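PDB 5JK2: Tp0751 from Treponema pallidum, which mediates adhesion to extracellular matrix components and interactions with host cells through a non-canonical lipocalin fold, and is probably an outer-membrane protein. Local coordinates for residues L34-R37 with A38-G41; H48-A51 with G52-Q56. The protein carries 1 engineered substitution. All coordinates share one frame; numbering follows the deposited sequence.

Contact 1: L34-R37 with A38-G41; sequences LWNR and ATHG
The methyl group of Thr-39 sits over one face of the Trp-35 indole, one helical turn back along helix 26-39. Its CG2 lies 3.5 Å from the centroid of the five-membered ring, a CH-pi contact displaced toward the nitrogen side: CG2 is 3.2 Å from Trp-35 NE1. The two side chains cross at roughly a right angle. A chi1 of 164° carries the Trp-35 indole away from its backbone N and alongside the helix, where the methyl can reach it.

The other branch of Thr-39 turns back to the chain. OG1 donates to Asn-36 O over a short 2.5 Å, tilted from the carbonyl plane, and a chi1 of 48° places the hydroxyl there while CG2 stays over the indole. Asn-36 O also lies above the centre of the His-40 imidazole, 4.3 Å from its plane; the side-chain amide of Asn-36 stands almost perpendicular to that ring, with ND2 3.9 Å from His-40 NE2.

Behind these side chains, Trp-35 O accepts backbone hydrogen bonds from both Ala-38 N and Thr-39 N, each 2.9 Å away. Beyond them, Arg-37 turns away to Gln-43, bonding it through NE and through the backbone.

One residue thus uses both its branches, apolar on the indole and polar on a carbonyl, which should fix the rotation of Thr-39 near the end of the helix, at the surface.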
loop_
_atom_site.group_PDB
_atom_site.type_symbol
_atom_site.label_atom_id
_atom_site.label_comp_id
_atom_site.label_asym_id
_atom_site.label_seq_id
_atom_site.Cartn_x
_atom_site.Cartn_y
_atom_site.Cartn_z
ATOM N N LEU A 34 4.828 13.173 10.624
ATOM C CA LEU A 34 4.206 11.872 10.841
ATOM C C LEU A 34 5.218 10.757 10.601
ATOM O O LEU A 34 5.252 9.762 11.328
ATOM C CB LEU A 34 3.000 11.712 9.912
ATOM C CG LEU A 34 1.924 10.678 10.238
ATOM C CD1 LEU A 34 1.244 11.009 11.558
ATOM C CD2 LEU A 34 0.914 10.627 9.101
ATOM N N TRP A 35 6.039 10.938 9.573
ATOM C CA TRP A 35 7.086 9.984 9.224
ATOM C C TRP A 35 8.091 9.826 10.356
ATOM O O TRP A 35 8.463 8.711 10.718
ATOM C CB TRP A 35 7.798 10.428 7.944
ATOM C CG TRP A 35 9.107 9.742 7.694
ATOM C CD1 TRP A 35 10.351 10.296 7.774
ATOM C CD2 TRP A 35 9.302 8.372 7.320
ATOM N NE1 TRP A 35 11.307 9.357 7.473
ATOM C CE2 TRP A 35 10.689 8.168 7.192
ATOM C CE3 TRP A 35 8.438 7.300 7.082
ATOM C CZ2 TRP A 35 11.232 6.935 6.837
ATOM C CZ3 TRP A 35 8.979 6.077 6.730
ATOM C CH2 TRP A 35 10.363 5.905 6.610
ATOM N N ASN A 36 8.520 10.952 10.914
ATOM C CA ASN A 36 9.490 10.951 12.001
ATOM C C ASN A 36 8.986 10.175 13.211
ATOM O O ASN A 36 9.766 9.520 13.904
ATOM C CB ASN A 36 9.827 12.385 12.407
ATOM C CG ASN A 36 11.012 12.460 13.352
ATOM O OD1 ASN A 36 12.150 12.649 12.924
ATOM N ND2 ASN A 36 10.749 12.312 14.645
ATOM N N ARG A 37 7.682 10.244 13.460
ATOM C CA ARG A 37 7.085 9.539 14.590
ATOM C C ARG A 37 7.075 8.029 14.358
ATOM O O ARG A 37 6.858 7.251 15.287
ATOM C CB ARG A 37 5.661 10.041 14.849
ATOM C CG ARG A 37 5.585 11.530 15.165
ATOM C CD ARG A 37 4.467 11.865 16.147
ATOM N NE ARG A 37 3.137 11.757 15.554
ATOM C CZ ARG A 37 2.591 12.677 14.764
ATOM N NH1 ARG A 37 3.263 13.777 14.449
ATOM N NH2 ARG A 37 1.372 12.493 14.278
ATOM N N ALA A 38 7.318 7.623 13.115
ATOM C CA ALA A 38 7.300 6.213 12.745
ATOM C C ALA A 38 8.713 5.673 12.535
ATOM O O ALA A 38 8.943 4.469 12.658
ATOM C CB ALA A 38 6.471 6.015 11.489
ATOM N N THR A 39 9.649 6.562 12.217
ATOM C CA THR A 39 11.041 6.171 12.000
ATOM C C THR A 39 11.605 5.420 13.197
ATOM O O THR A 39 11.825 4.211 13.132
ATOM C CB THR A 39 11.937 7.390 11.726
ATOM O OG1 THR A 39 11.682 8.409 12.702
ATOM C CG2 THR A 39 11.680 7.943 10.335
ATOM N N HIS A 40 11.838 6.146 14.286
ATOM C CA HIS A 40 12.346 5.548 15.515
ATOM C C HIS A 40 11.245 5.489 16.566
ATOM O O HIS A 40 11.274 4.642 17.460
ATOM C CB HIS A 40 13.545 6.337 16.048
ATOM C CG HIS A 40 13.216 7.744 16.444
ATOM N ND1 HIS A 40 12.357 8.047 17.478
ATOM C CD2 HIS A 40 13.632 8.932 15.944
ATOM C CE1 HIS A 40 12.256 9.357 17.597
ATOM N NE2 HIS A 40 13.021 9.919 16.678
ATOM N N GLY A 41 10.278 6.395 16.450
ATOM C CA GLY A 41 9.198 6.489 17.415
ATOM C C GLY A 41 8.402 5.205 17.520
ATOM O O GLY A 41 7.961 4.832 18.608
#

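Contact 2: H48-A51 with G52-Q56; sequences HLLA and GLWIQ
The sequence Gly-52, Leu-53, Trp-54 at the start of the first barrel strand matches the Gly-X-Trp signature of lipocalins, and the contact is the hold this motif has on the chain leading into it. Residues 48-50 make a short helical turn without regular bonding. The chain then bends through Ala-51 and Gly-52 into strand 52-56, so that the indole of Trp-54 comes back against the turn.

Trp-54 NE1 donates to Leu-50 O at 2.8 Å, with an N-H...O angle of 158°. The acceptor lies practically in the indole plane, whereas the donor is somewhat tilted from the plane of the Leu-50 carbonyl. A second carbonyl, Leu-49 O, meets the same edge further round, 3.5 Å from CZ2. Beside them Leu-50 CD2 makes a looser apolar approach to CZ2 at 4.3 Å. CG of Trp-54 is anti to its carbonyl carbon (chi1 -65°), which directs the ring back along the chain toward the turn.

Gly-52 makes the bend possible: its phi of 144° is one at which any CB would be jammed against Ala-51 O. Both edges of the strand are paired by backbone bonds, with 69-73 through Phe-72 and Leu-70, and with the final strand through Thr-152.

Phe-72 meets the Trp-54 ring at about 90°, and Arg-153 NH1 bonds Ala-51 O, consistent with the conserved lipocalin arginine that secures this end of the barrel. The other carbonyl at the indole edge has its own donor too: Leu-49 O accepts a hydrogen bond from Arg-31 NH1.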
loop_
_atom_site.group_PDB
_atom_site.type_symbol
_atom_site.label_atom_id
_atom_site.label_comp_id
_atom_site.label_asym_id
_atom_site.label_seq_id
_atom_site.Cartn_x
_atom_site.Cartn_y
_atom_site.Cartn_z
ATOM N N HIS A 48 -0.880 5.487 8.398
ATOM C CA HIS A 48 -1.490 6.783 8.148
ATOM C C HIS A 48 -0.807 7.487 6.978
ATOM O O HIS A 48 -1.402 8.342 6.319
ATOM C CB HIS A 48 -1.429 7.644 9.410
ATOM C CG HIS A 48 -2.486 8.702 9.477
ATOM N ND1 HIS A 48 -2.764 9.408 10.627
ATOM C CD2 HIS A 48 -3.341 9.169 8.533
ATOM C CE1 HIS A 48 -3.740 10.267 10.390
ATOM N NE2 HIS A 48 -4.108 10.143 9.130
ATOM N N LEU A 49 0.440 7.109 6.714
ATOM C CA LEU A 49 1.181 7.656 5.584
ATOM C C LEU A 49 0.748 7.021 4.267
ATOM O O LEU A 49 0.961 7.595 3.201
ATOM C CB LEU A 49 2.687 7.456 5.780
ATOM C CG LEU A 49 3.397 8.364 6.788
ATOM C CD1 LEU A 49 4.842 7.931 6.956
ATOM C CD2 LEU A 49 3.322 9.825 6.357
ATOM N N LEU A 50 0.148 5.837 4.337
ATOM C CA LEU A 50 -0.253 5.123 3.128
ATOM C C LEU A 50 -1.552 5.659 2.547
ATOM O O LEU A 50 -1.768 5.590 1.336
ATOM C CB LEU A 50 -0.404 3.628 3.412
ATOM C CG LEU A 50 0.902 2.878 3.677
ATOM C CD1 LEU A 50 0.615 1.465 4.130
ATOM C CD2 LEU A 50 1.775 2.873 2.434
ATOM N N ALA A 51 -2.415 6.179 3.415
ATOM C CA ALA A 51 -3.709 6.705 2.998
ATOM C C ALA A 51 -3.562 7.702 1.852
ATOM O O ALA A 51 -3.092 8.822 2.048
ATOM C CB ALA A 51 -4.410 7.356 4.174
ATOM N N GLY A 52 -3.958 7.276 0.655
ATOM C CA GLY A 52 -3.910 8.128 -0.519
ATOM C C GLY A 52 -3.545 7.370 -1.779
ATOM O O GLY A 52 -3.489 6.145 -1.784
ATOM N N LEU A 53 -3.290 8.115 -2.849
ATOM C CA LEU A 53 -2.984 7.541 -4.151
ATOM C C LEU A 53 -1.491 7.312 -4.325
ATOM O O LEU A 53 -0.684 8.168 -3.968
ATOM C CB LEU A 53 -3.492 8.460 -5.260
ATOM C CG LEU A 53 -3.194 8.034 -6.698
ATOM C CD1 LEU A 53 -3.881 6.724 -7.016
ATOM C CD2 LEU A 53 -3.629 9.127 -7.660
ATOM N N TRP A 54 -1.136 6.165 -4.897
ATOM C CA TRP A 54 0.257 5.824 -5.160
ATOM C C TRP A 54 0.425 5.346 -6.598
ATOM O O TRP A 54 -0.341 4.508 -7.074
ATOM C CB TRP A 54 0.735 4.752 -4.185
ATOM C CG TRP A 54 0.771 5.218 -2.764
ATOM C CD1 TRP A 54 -0.282 5.302 -1.902
ATOM C CD2 TRP A 54 1.921 5.664 -2.037
ATOM N NE1 TRP A 54 0.140 5.774 -0.683
ATOM C CE2 TRP A 54 1.488 6.003 -0.739
ATOM C CE3 TRP A 54 3.275 5.808 -2.355
ATOM C CZ2 TRP A 54 2.362 6.478 0.237
ATOM C CZ3 TRP A 54 4.140 6.280 -1.384
ATOM C CH2 TRP A 54 3.680 6.607 -0.104
ATOM N N ILE A 55 1.427 5.892 -7.284
ATOM C CA ILE A 55 1.686 5.563 -8.682
ATOM C C ILE A 55 3.021 4.844 -8.818
ATOM O O ILE A 55 4.020 5.261 -8.234
ATOM C CB ILE A 55 1.694 6.822 -9.571
ATOM C CG1 ILE A 55 0.366 7.568 -9.454
ATOM C CG2 ILE A 55 1.936 6.450 -11.023
ATOM C CD1 ILE A 55 0.297 8.521 -8.303
ATOM N N GLN A 56 3.041 3.775 -9.608
ATOM C CA GLN A 56 4.232 2.943 -9.728
ATOM C C GLN A 56 5.325 3.627 -10.548
ATOM O O GLN A 56 5.037 4.381 -11.475
ATOM C CB GLN A 56 3.886 1.596 -10.363
ATOM C CG GLN A 56 5.053 0.630 -10.385
ATOM C CD GLN A 56 4.662 -0.755 -10.840
ATOM O OE1 GLN A 56 5.134 -1.244 -11.866
ATOM N NE2 GLN A 56 3.790 -1.400 -10.074
#

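Contact 1 closes before contact 2 opens: residues 34-41 finish helix 26-39 and the turn after it, and a loop then brings the chain to 48-56, where the eight-stranded antiparallel barrel begins. Their centres are about 17 Å apart, contact 1 at the surface and contact 2 buried, about 6 Å from the centre of the folded chain. They nevertheless meet through side chains, with Trp-35 CE3 3.7 Å from Leu-49 CD1 and Leu-34 CD2 3.8 Å from His-48 CB. The helix is therefore packed against the entry to the first strand, and Leu-49, which also touches Phe-122 of strand 115-122, joins it to the barrel.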